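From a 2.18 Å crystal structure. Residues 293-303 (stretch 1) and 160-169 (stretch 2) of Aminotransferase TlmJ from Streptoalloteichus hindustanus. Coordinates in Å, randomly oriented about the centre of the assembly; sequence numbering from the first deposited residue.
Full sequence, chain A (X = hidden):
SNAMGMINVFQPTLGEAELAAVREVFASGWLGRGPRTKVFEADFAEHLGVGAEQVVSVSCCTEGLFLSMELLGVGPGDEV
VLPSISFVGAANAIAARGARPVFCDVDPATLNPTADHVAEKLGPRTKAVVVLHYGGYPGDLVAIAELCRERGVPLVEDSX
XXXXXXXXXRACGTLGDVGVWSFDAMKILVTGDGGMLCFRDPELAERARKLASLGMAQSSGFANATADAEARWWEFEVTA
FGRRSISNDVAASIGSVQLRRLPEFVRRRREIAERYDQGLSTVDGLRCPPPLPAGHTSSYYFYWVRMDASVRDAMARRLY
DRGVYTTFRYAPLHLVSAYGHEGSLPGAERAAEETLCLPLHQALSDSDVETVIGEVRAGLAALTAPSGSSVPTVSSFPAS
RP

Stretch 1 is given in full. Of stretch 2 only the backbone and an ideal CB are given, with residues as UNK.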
# COMPACT_ATOMS: atom_id res chain seq x y z
N PRO A 293 26.00 -12.54 -20.25
CA PRO A 293 27.30 -11.96 -20.61
C PRO A 293 28.29 -12.07 -19.46
O PRO A 293 27.92 -12.21 -18.29
CB PRO A 293 26.96 -10.49 -20.92
CG PRO A 293 25.50 -10.50 -21.24
CD PRO A 293 24.90 -11.57 -20.37
N ALA A 294 29.57 -12.03 -19.81
CA ALA A 294 30.63 -12.14 -18.81
C ALA A 294 30.53 -11.01 -17.79
O ALA A 294 30.42 -9.84 -18.16
CB ALA A 294 32.00 -12.14 -19.48
N GLY A 295 30.56 -11.37 -16.51
CA GLY A 295 30.42 -10.41 -15.44
C GLY A 295 29.01 -10.17 -14.97
O GLY A 295 28.82 -9.50 -13.94
N HIS A 296 28.01 -10.68 -15.67
CA HIS A 296 26.61 -10.53 -15.29
C HIS A 296 26.16 -11.74 -14.48
O HIS A 296 26.48 -12.88 -14.82
CB HIS A 296 25.70 -10.38 -16.51
CG HIS A 296 25.93 -9.11 -17.28
ND1 HIS A 296 25.00 -8.61 -18.16
CD2 HIS A 296 26.98 -8.25 -17.30
CE1 HIS A 296 25.46 -7.49 -18.70
NE2 HIS A 296 26.66 -7.25 -18.19
N THR A 297 25.40 -11.48 -13.42
CA THR A 297 24.74 -12.52 -12.64
C THR A 297 23.25 -12.25 -12.65
O THR A 297 22.81 -11.10 -12.63
CB THR A 297 25.26 -12.57 -11.19
OG1 THR A 297 25.01 -11.31 -10.54
CG2 THR A 297 26.76 -12.85 -11.17
N SER A 298 22.46 -13.32 -12.69
CA SER A 298 21.01 -13.22 -12.78
C SER A 298 20.37 -13.64 -11.46
O SER A 298 20.94 -14.41 -10.68
CB SER A 298 20.47 -14.09 -13.92
OG SER A 298 19.06 -14.04 -13.98
N SER A 299 19.17 -13.11 -11.22
CA SER A 299 18.33 -13.59 -10.14
C SER A 299 17.50 -14.81 -10.55
O SER A 299 16.90 -15.45 -9.68
CB SER A 299 17.40 -12.48 -9.66
OG SER A 299 18.13 -11.34 -9.25
N TYR A 300 17.47 -15.13 -11.84
CA TYR A 300 16.70 -16.25 -12.39
C TYR A 300 15.22 -16.13 -12.01
O TYR A 300 14.65 -17.00 -11.34
CB TYR A 300 17.30 -17.59 -11.96
CG TYR A 300 18.73 -17.75 -12.43
CD1 TYR A 300 19.02 -18.25 -13.69
CD2 TYR A 300 19.79 -17.36 -11.62
CE1 TYR A 300 20.32 -18.39 -14.13
CE2 TYR A 300 21.10 -17.48 -12.05
CZ TYR A 300 21.36 -18.00 -13.30
OH TYR A 300 22.66 -18.13 -13.73
N TYR A 301 14.61 -15.03 -12.45
CA TYR A 301 13.20 -14.76 -12.20
C TYR A 301 12.31 -15.36 -13.28
O TYR A 301 11.25 -15.91 -12.97
CB TYR A 301 12.97 -13.25 -12.09
CG TYR A 301 11.55 -12.88 -11.74
CD1 TYR A 301 10.92 -13.43 -10.63
CD2 TYR A 301 10.84 -11.97 -12.51
CE1 TYR A 301 9.62 -13.09 -10.29
CE2 TYR A 301 9.54 -11.62 -12.18
CZ TYR A 301 8.94 -12.19 -11.07
OH TYR A 301 7.64 -11.85 -10.75
N PHE A 302 12.71 -15.25 -14.55
CA PHE A 302 12.02 -15.88 -15.66
C PHE A 302 12.93 -16.91 -16.32
O PHE A 302 14.15 -16.72 -16.40
CB PHE A 302 11.60 -14.86 -16.74
CG PHE A 302 10.60 -13.85 -16.28
CD1 PHE A 302 9.59 -14.19 -15.40
CD2 PHE A 302 10.65 -12.55 -16.76
CE1 PHE A 302 8.66 -13.25 -14.99
CE2 PHE A 302 9.73 -11.60 -16.36
CZ PHE A 302 8.73 -11.96 -15.47
N TYR A 303 12.33 -17.99 -16.80
CA TYR A 303 12.97 -18.85 -17.79
C TYR A 303 12.09 -18.81 -19.03
O TYR A 303 11.09 -19.54 -19.13
CB TYR A 303 13.16 -20.28 -17.28
CG TYR A 303 14.06 -21.08 -18.19
CD1 TYR A 303 15.44 -21.08 -18.01
CD2 TYR A 303 13.55 -21.81 -19.25
CE1 TYR A 303 16.27 -21.80 -18.84
CE2 TYR A 303 14.37 -22.53 -20.09
CZ TYR A 303 15.73 -22.52 -19.88
OH TYR A 303 16.56 -23.24 -20.71
N UNK A 160 12.52 -5.07 -10.06
CA UNK A 160 11.68 -6.12 -9.47
C UNK A 160 12.07 -7.51 -9.96
O UNK A 160 11.85 -8.50 -9.26
CB UNK A 160 10.21 -5.86 -9.79
N UNK A 161 12.64 -7.60 -11.16
CA UNK A 161 13.10 -8.88 -11.69
C UNK A 161 14.49 -9.27 -11.20
O UNK A 161 14.90 -10.42 -11.40
CB UNK A 161 13.10 -8.83 -13.22
N UNK A 162 15.23 -8.35 -10.58
CA UNK A 162 16.67 -8.52 -10.38
C UNK A 162 17.06 -8.15 -8.94
O UNK A 162 17.91 -7.30 -8.70
CB UNK A 162 17.45 -7.67 -11.38
N UNK A 163 16.44 -8.83 -7.97
CA UNK A 163 16.72 -8.52 -6.57
C UNK A 163 18.12 -8.95 -6.17
O UNK A 163 18.66 -8.43 -5.18
CB UNK A 163 15.69 -9.19 -5.66
N UNK A 164 18.74 -9.88 -6.90
CA UNK A 164 20.09 -10.34 -6.60
C UNK A 164 21.03 -10.26 -7.80
O UNK A 164 22.15 -10.79 -7.73
CB UNK A 164 20.04 -11.78 -6.09
N UNK A 165 20.61 -9.62 -8.88
CA UNK A 165 21.43 -9.55 -10.09
C UNK A 165 22.50 -8.48 -9.96
O UNK A 165 22.31 -7.46 -9.29
CB UNK A 165 20.56 -9.27 -11.32
N UNK A 166 23.64 -8.72 -10.60
CA UNK A 166 24.78 -7.82 -10.52
C UNK A 166 25.47 -7.72 -11.88
O UNK A 166 25.38 -8.62 -12.72
CB UNK A 166 25.77 -8.30 -9.45
N UNK A 167 26.16 -6.60 -12.07
CA UNK A 167 27.06 -6.39 -13.20
C UNK A 167 28.41 -5.98 -12.62
O UNK A 167 28.51 -4.92 -12.00
CB UNK A 167 26.52 -5.34 -14.17
N UNK A 168 29.42 -6.82 -12.83
CA UNK A 168 30.77 -6.55 -12.34
C UNK A 168 30.77 -6.23 -10.85
O UNK A 168 31.43 -5.29 -10.39
CB UNK A 168 31.40 -5.39 -13.12
N UNK A 169 30.00 -6.99 -10.08
CA UNK A 169 29.94 -6.81 -8.65
C UNK A 169 29.06 -5.68 -8.16
O UNK A 169 29.03 -5.41 -6.96
CB UNK A 169 31.36 -6.59 -8.12

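At position 160 the CB points sideways and meets nothing of stretch 1 within 5.5 Å, so this contact leaves the choice open; the residue is Ala-160. At position 161 the CB also points sideways, but it lies 3.9 Å from CD2 of Tyr-301, with the ring of Phe-302 a little beyond. Two aromatic rings and no nearby charge suit a small or medium apolar side chain, or a thiol. The residue is Cys-161, in the m rotamer, whose SG approaches CE2 of Phe-302 at 4.4 Å and sits obliquely to both rings.

Positions 162 and 163 point sideways; the ideal CB of 162 lies 4.3 Å from Ser-299 OG, and the ideal CB of 163 lies 4.8 Å from Ser-299 OG. Stretch 1 asks little of either, and many side chains would serve; they are Ala-162 and Val-163, the latter reaching Ser-299 OG only to 4.4 Å, through CG1.

At position 164 the backbone does the work: its N donates to Ser-299 OG at 2.8 Å. The CB, sideways and 3.7 Å from that same oxygen, sets no clear demand on size, and a small residue is one of several that would fit. Ala-164 occupies it.

Position 165 is more telling. Its CB is tight against Thr-297 O, at 3.2 Å, while the hydroxyl and backbone N of Ser-299 lie close by. A short, unbranched polar side chain able to accept a hydrogen bond would suit, serine above all. The residue is Ser-165: in the m rotamer, its OG accepts a 2.7 Å hydrogen bond from Ser-299 OG and a weak one, 3.0 Å, from Ser-299 N.

Position 166 pairs with Thr-297 in an antiparallel bridge. Its N donates to Thr-297 O (3.2 Å) and its O accepts from Thr-297 N (2.9 Å), bonds available to most residues. The CB shares a sheet face with the threonine side chain, 3.3 Å from Thr-297 OG1, and extended residues tolerant of strand geometry are plausible. The Gln-166 side chain leads away from that hydroxyl, which it approaches most closely through CB.

Position 167, opposite His-296 in a non-hydrogen-bonded pair, directs its CB to the face bearing the imidazole, 4.3 Å from CD2 of His-296. A beta-branched or other apolar residue would cover the ring. Val-167 does so, its CG2 4.0 Å from the centroid of the His-296 ring, over one face.

At position 168, N donates to Gly-295 O at 3.0 Å. Positive phi (52°) favours glycine, asparagine or aspartate, and the CB points sideways; the carboxylate end of Asp-168 comes nearer to Gly-295, where an ideal CB would lie 2.4 Å from Asp-168 OD1, a clash. Position 169, also at positive phi and facing away, suits glycine, and is Gly-169.

Stretch 2 160-169: ACAVASQVDG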
# COMPACT_ATOMS: atom_id res chain seq x y z
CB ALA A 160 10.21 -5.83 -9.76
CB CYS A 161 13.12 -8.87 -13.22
SG CYS A 161 11.59 -8.39 -14.04
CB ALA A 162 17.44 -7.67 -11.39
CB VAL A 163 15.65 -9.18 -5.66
CG1 VAL A 163 15.91 -10.68 -5.53
CG2 VAL A 163 15.62 -8.50 -4.30
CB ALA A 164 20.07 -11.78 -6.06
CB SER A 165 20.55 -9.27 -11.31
OG SER A 165 19.46 -10.17 -11.35
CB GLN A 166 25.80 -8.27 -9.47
CG GLN A 166 25.30 -8.21 -8.03
CD GLN A 166 26.33 -8.68 -7.03
OE1 GLN A 166 27.38 -9.21 -7.41
NE2 GLN A 166 26.05 -8.49 -5.75
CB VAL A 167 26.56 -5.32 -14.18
CG1 VAL A 167 27.60 -5.05 -15.25
CG2 VAL A 167 25.27 -5.75 -14.81
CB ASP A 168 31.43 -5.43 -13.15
CG ASP A 168 31.41 -5.69 -14.64
OD1 ASP A 168 31.62 -6.85 -15.06
OD2 ASP A 168 31.17 -4.73 -15.40
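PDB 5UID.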